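Local coordinates for probable glutamine-binding lipoprotein GlnH (GLNBP) (Mycobacterium tuberculosis, PDB 6H20) that binds amino acids such as asparagine as a lipoprotein of the solute-binding protein 3 family, and probably senses aspartate to regulate protein kinase G signalling, at residues A[51-56]-A[83-88]; A[115-120]-A[244-249]. All coordinates share one frame; numbering follows the deposited sequence.

Contact 1 of 2, residues A[51-56]-A[83-88]; sequences GRLIVG and GEVARD
Leu53 of strand 53-57 meets the helix 77-90 at Val85 and Ala86, and its CD2 methyl does all the touching. With CG anti to the backbone N (chi1 179°), Leu53 extends its branch toward the helix. The apolar contacts follow: Leu53 CD2 lies 3.9 Å from Val85 CG1, and the two side chains cross at about a right angle. The same methyl is 4.1 Å from Ala86 CB. Against the helix backbone, Leu53 CD2 comes to 3.9 Å from Ala86 N, consistent with the close backbone approach of 6.2 Å between Leu53 CA and Ala86 CA.

Off the leucine contact, Arg87 and Glu84 form a two-pronged salt bridge along the helix, NE to OE1 and NH2 to OE2, both at 2.9 Å. The oxygens lie close to the guanidinium plane, but NE stands 30° out of the carboxylate plane. Arg256 of helix 244-259 is a second partner of Glu84 OE1.

Strands 53-57 and 96-100 are parallel neighbours with helix 77-90 between them in sequence, a beta-alpha-beta crossover whose helix packs here on its first strand. All three touching residues are buried, consistent with apolar packing and no polar bond between the two segments.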
loop_
_atom_site.group_PDB
_atom_site.type_symbol
_atom_site.label_atom_id
_atom_site.label_comp_id
_atom_site.label_asym_id
_atom_site.label_seq_id
_atom_site.Cartn_x
_atom_site.Cartn_y
_atom_site.Cartn_z
ATOM N N GLY A 51 11.810 -21.869 7.119
ATOM C CA GLY A 51 13.109 -21.234 7.100
ATOM C C GLY A 51 13.102 -19.782 6.689
ATOM O O GLY A 51 14.141 -19.116 6.810
ATOM N N ARG A 52 11.974 -19.269 6.211
ATOM C CA ARG A 52 11.894 -17.872 5.808
ATOM C C ARG A 52 10.435 -17.457 5.728
ATOM O O ARG A 52 9.544 -18.290 5.516
ATOM C CB ARG A 52 12.588 -17.614 4.460
ATOM C CG ARG A 52 11.762 -18.006 3.235
ATOM C CD ARG A 52 11.673 -19.520 3.056
ATOM N NE ARG A 52 11.250 -19.872 1.702
ATOM C CZ ARG A 52 10.819 -21.080 1.346
ATOM N NH1 ARG A 52 10.756 -22.053 2.248
ATOM N NH2 ARG A 52 10.454 -21.314 0.092
ATOM N N LEU A 53 10.211 -16.160 5.910
ATOM C CA LEU A 53 8.912 -15.534 5.711
ATOM C C LEU A 53 8.770 -15.156 4.242
ATOM O O LEU A 53 9.667 -14.523 3.675
ATOM C CB LEU A 53 8.832 -14.270 6.571
ATOM C CG LEU A 53 7.559 -13.426 6.507
ATOM C CD1 LEU A 53 6.412 -14.182 7.182
ATOM C CD2 LEU A 53 7.764 -12.058 7.172
ATOM N N ILE A 54 7.662 -15.562 3.621
ATOM C CA ILE A 54 7.412 -15.267 2.210
ATOM C C ILE A 54 6.474 -14.072 2.137
ATOM O O ILE A 54 5.341 -14.124 2.638
ATOM C CB ILE A 54 6.844 -16.484 1.467
ATOM C CG1 ILE A 54 7.816 -17.662 1.593
ATOM C CG2 ILE A 54 6.577 -16.137 0.003
ATOM C CD1 ILE A 54 7.248 -18.991 1.129
ATOM N N VAL A 55 6.960 -12.989 1.521
ATOM C CA VAL A 55 6.328 -11.676 1.569
ATOM C C VAL A 55 5.928 -11.274 0.159
ATOM O O VAL A 55 6.771 -11.249 -0.742
ATOM C CB VAL A 55 7.299 -10.633 2.150
ATOM C CG1 VAL A 55 6.660 -9.239 2.170
ATOM C CG2 VAL A 55 7.749 -11.036 3.549
ATOM N N GLY A 56 4.661 -10.900 -0.013
ATOM C CA GLY A 56 4.180 -10.413 -1.295
ATOM C C GLY A 56 4.313 -8.906 -1.383
ATOM O O GLY A 56 3.864 -8.179 -0.490
ATOM N N GLY A 83 10.376 -6.951 7.285
ATOM C CA GLY A 83 11.559 -7.448 7.960
ATOM C C GLY A 83 11.421 -7.464 9.469
ATOM O O GLY A 83 12.048 -8.289 10.136
ATOM N N GLU A 84 10.616 -6.551 10.025
ATOM C CA GLU A 84 10.389 -6.570 11.469
ATOM C C GLU A 84 9.547 -7.771 11.889
ATOM O O GLU A 84 9.776 -8.347 12.964
ATOM C CB GLU A 84 9.759 -5.256 11.925
ATOM C CG GLU A 84 10.680 -4.050 11.773
ATOM C CD GLU A 84 11.996 -4.212 12.500
ATOM O OE1 GLU A 84 11.988 -4.760 13.630
ATOM O OE2 GLU A 84 13.042 -3.805 11.944
ATOM N N VAL A 85 8.579 -8.173 11.055
ATOM C CA VAL A 85 7.871 -9.428 11.298
ATOM C C VAL A 85 8.850 -10.592 11.283
ATOM O O VAL A 85 8.847 -11.444 12.177
ATOM C CB VAL A 85 6.742 -9.621 10.272
ATOM C CG1 VAL A 85 6.024 -10.957 10.510
ATOM C CG2 VAL A 85 5.772 -8.457 10.346
ATOM N N ALA A 86 9.718 -10.635 10.273
ATOM C CA ALA A 86 10.705 -11.708 10.204
ATOM C C ALA A 86 11.632 -11.684 11.411
ATOM O O ALA A 86 12.025 -12.739 11.924
ATOM C CB ALA A 86 11.503 -11.601 8.903
ATOM N N ARG A 87 12.000 -10.487 11.882
ATOM C CA ARG A 87 12.823 -10.406 13.087
ATOM C C ARG A 87 12.132 -11.082 14.266
ATOM O O ARG A 87 12.769 -11.807 15.039
ATOM C CB ARG A 87 13.138 -8.951 13.424
ATOM C CG ARG A 87 14.210 -8.803 14.503
ATOM C CD ARG A 87 14.187 -7.414 15.151
ATOM N NE ARG A 87 14.345 -6.331 14.173
ATOM C CZ ARG A 87 15.514 -5.922 13.684
ATOM N NH1 ARG A 87 16.642 -6.510 14.063
ATOM N NH2 ARG A 87 15.555 -4.922 12.808
ATOM N N ASP A 88 10.825 -10.854 14.416
ATOM C CA ASP A 88 10.089 -11.467 15.521
ATOM C C ASP A 88 10.011 -12.986 15.372
ATOM O O ASP A 88 9.977 -13.704 16.381
ATOM C CB ASP A 88 8.682 -10.876 15.613
ATOM C CG ASP A 88 8.650 -9.512 16.288
ATOM O OD1 ASP A 88 9.720 -8.957 16.581
ATOM O OD2 ASP A 88 7.534 -9.015 16.527
#

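Contact 2 of 2, residues A[115-120]-A[244-249]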
loop_
_atom_site.group_PDB
_atom_site.type_symbol
_atom_site.label_atom_id
_atom_site.label_comp_id
_atom_site.label_asym_id
_atom_site.label_seq_id
_atom_site.Cartn_x
_atom_site.Cartn_y
_atom_site.Cartn_z
ATOM N N VAL A 115 1.694 -16.619 -0.325
ATOM C CA VAL A 115 2.608 -15.858 0.514
ATOM C C VAL A 115 2.090 -15.954 1.937
ATOM O O VAL A 115 0.913 -16.230 2.174
ATOM C CB VAL A 115 2.697 -14.370 0.102
ATOM C CG1 VAL A 115 3.222 -14.226 -1.322
ATOM C CG2 VAL A 115 1.338 -13.689 0.235
ATOM N N ASP A 116 2.986 -15.713 2.897
ATOM C CA ASP A 116 2.536 -15.626 4.282
ATOM C C ASP A 116 1.837 -14.294 4.540
ATOM O O ASP A 116 0.792 -14.249 5.207
ATOM C CB ASP A 116 3.719 -15.772 5.241
ATOM C CG ASP A 116 4.433 -17.109 5.111
ATOM O OD1 ASP A 116 3.770 -18.166 5.234
ATOM O OD2 ASP A 116 5.671 -17.111 4.920
ATOM N N ILE A 117 2.414 -13.200 4.052
ATOM C CA ILE A 117 1.859 -11.870 4.259
ATOM C C ILE A 117 2.059 -11.054 2.992
ATOM O O ILE A 117 2.955 -11.328 2.186
ATOM C CB ILE A 117 2.486 -11.124 5.463
ATOM C CG1 ILE A 117 3.980 -10.860 5.238
ATOM C CG2 ILE A 117 2.258 -11.915 6.760
ATOM C CD1 ILE A 117 4.647 -10.079 6.376
ATOM N N VAL A 118 1.191 -10.064 2.805
ATOM C CA VAL A 118 1.380 -9.017 1.799
ATOM C C VAL A 118 1.682 -7.736 2.559
ATOM O O VAL A 118 0.913 -7.337 3.441
ATOM C CB VAL A 118 0.132 -8.841 0.922
ATOM C CG1 VAL A 118 0.228 -7.560 0.085
ATOM C CG2 VAL A 118 -0.062 -10.051 0.004
ATOM N N VAL A 119 2.811 -7.113 2.257
ATOM C CA VAL A 119 3.134 -5.780 2.765
ATOM C C VAL A 119 3.375 -4.949 1.515
ATOM O O VAL A 119 4.485 -4.917 0.966
ATOM C CB VAL A 119 4.343 -5.758 3.706
ATOM C CG1 VAL A 119 4.424 -4.406 4.425
ATOM C CG2 VAL A 119 4.258 -6.889 4.747
ATOM N N LYS A 120 2.302 -4.348 1.006
ATOM C CA LYS A 120 2.355 -3.635 -0.267
ATOM C C LYS A 120 1.257 -2.591 -0.270
ATOM O O LYS A 120 0.220 -2.765 -0.924
ATOM C CB LYS A 120 2.198 -4.606 -1.445
ATOM C CG LYS A 120 2.559 -3.940 -2.779
ATOM C CD LYS A 120 1.904 -4.645 -3.953
ATOM C CE LYS A 120 2.242 -3.994 -5.295
ATOM N NZ LYS A 120 2.266 -2.503 -5.282
ATOM N N THR A 244 -5.822 -16.565 11.649
ATOM C CA THR A 244 -5.980 -15.585 12.722
ATOM C C THR A 244 -4.766 -15.540 13.634
ATOM O O THR A 244 -4.452 -14.477 14.183
ATOM C CB THR A 244 -7.251 -15.839 13.531
ATOM O OG1 THR A 244 -7.229 -17.173 14.054
ATOM C CG2 THR A 244 -8.485 -15.627 12.661
ATOM N N GLY A 245 -4.061 -16.662 13.795
ATOM C CA GLY A 245 -2.849 -16.648 14.602
ATOM C C GLY A 245 -1.796 -15.710 14.046
ATOM O O GLY A 245 -1.127 -14.995 14.790
ATOM N N LEU A 246 -1.628 -15.708 12.727
ATOM C CA LEU A 246 -0.659 -14.803 12.120
ATOM C C LEU A 246 -1.094 -13.349 12.246
ATOM O O LEU A 246 -0.242 -12.467 12.383
ATOM C CB LEU A 246 -0.459 -15.191 10.655
ATOM C CG LEU A 246 0.642 -14.463 9.892
ATOM C CD1 LEU A 246 1.951 -14.470 10.640
ATOM C CD2 LEU A 246 0.812 -15.108 8.513
ATOM N N VAL A 247 -2.401 -13.077 12.210
ATOM C CA VAL A 247 -2.882 -11.719 12.474
ATOM C C VAL A 247 -2.435 -11.260 13.858
ATOM O O VAL A 247 -1.878 -10.165 14.021
ATOM C CB VAL A 247 -4.413 -11.645 12.330
ATOM C CG1 VAL A 247 -4.906 -10.238 12.695
ATOM C CG2 VAL A 247 -4.839 -12.039 10.924
ATOM N N ARG A 248 -2.699 -12.085 14.884
ATOM C CA ARG A 248 -2.280 -11.718 16.234
ATOM C C ARG A 248 -0.770 -11.552 16.318
ATOM O O ARG A 248 -0.285 -10.623 16.968
ATOM C CB ARG A 248 -2.773 -12.745 17.256
ATOM C CG ARG A 248 -4.275 -12.902 17.268
ATOM C CD ARG A 248 -4.688 -13.841 18.398
ATOM N NE ARG A 248 -6.108 -14.178 18.347
ATOM C CZ ARG A 248 -7.073 -13.416 18.856
ATOM N NH1 ARG A 248 -6.773 -12.266 19.451
ATOM N NH2 ARG A 248 -8.343 -13.801 18.762
ATOM N N PHE A 249 -0.012 -12.439 15.663
ATOM C CA PHE A 249 1.443 -12.338 15.695
ATOM C C PHE A 249 1.912 -11.016 15.096
ATOM O O PHE A 249 2.707 -10.291 15.712
ATOM C CB PHE A 249 2.090 -13.520 14.953
ATOM C CG PHE A 249 3.581 -13.577 15.115
ATOM C CD1 PHE A 249 4.419 -12.779 14.326
ATOM C CD2 PHE A 249 4.148 -14.386 16.094
ATOM C CE1 PHE A 249 5.792 -12.809 14.502
ATOM C CE2 PHE A 249 5.510 -14.422 16.275
ATOM C CZ PHE A 249 6.337 -13.631 15.484
#
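Leu246, in the first turn of helix 244-259, reaches Asp116 and Ile117 through one methyl group, CD2. The apolar part of the contact is Leu246 CD2 against Ile117 CG2 at 3.9 Å, with the two side chains at about a right angle. At chi1 64° Ile117 CG1 is folded over its own backbone, and CG2, trans to the carbonyl carbon, is the branch that meets Leu246.

Against the backbone, Leu246 CD2 packs 3.4 Å from Asp116 O, a van der Waals approach of a methyl to a carbonyl oxygen. Leu246 CD2 is also 4.4 Å from Asp116 CB. The nearest CA atoms, those of Asp116 and Leu246, are 8.5 Å apart, so the leucine side chain spans the gap between the two backbones.

The Asp116 carboxylate is bound elsewhere: OD2 accepts from Ile54 N and OD1 forms a salt bridge with Arg50. Leu246 N donates to Asn243 OD1 just ahead of the helix.

Within the fold, strand 117-118 runs parallel to strand 53-57 and antiparallel to strand 232-240. Ile117 touches Leu53 and Val55 of the first and Val237 and Ile239 of the second, and Leu246 also packs on Ile239, which places the start of helix 244-259 against this part of the sheet.

How the contacts relate
Contacts 1 and 2 have centres about 10 Å apart and join through neighbouring parallel strands, 53-57 and 117-118. Backbone pairing links them, with a probable hydrogen bond of 2.8 Å from Gly56 N to Ile117 O. Their helices also meet, Asp88 CB lying 3.6 Å from Phe249 CZ. Contact 1 lies away from the annotated sites, whereas the strand segment of contact 2 leads into the pocket: Lys120 touches the bound asparagine, and its carbonyl oxygen accepts from Arg106 NH1. The side chain of Ile117 is about 10 Å from that of Arg106, and none of the touching residues is in the asparagine pocket.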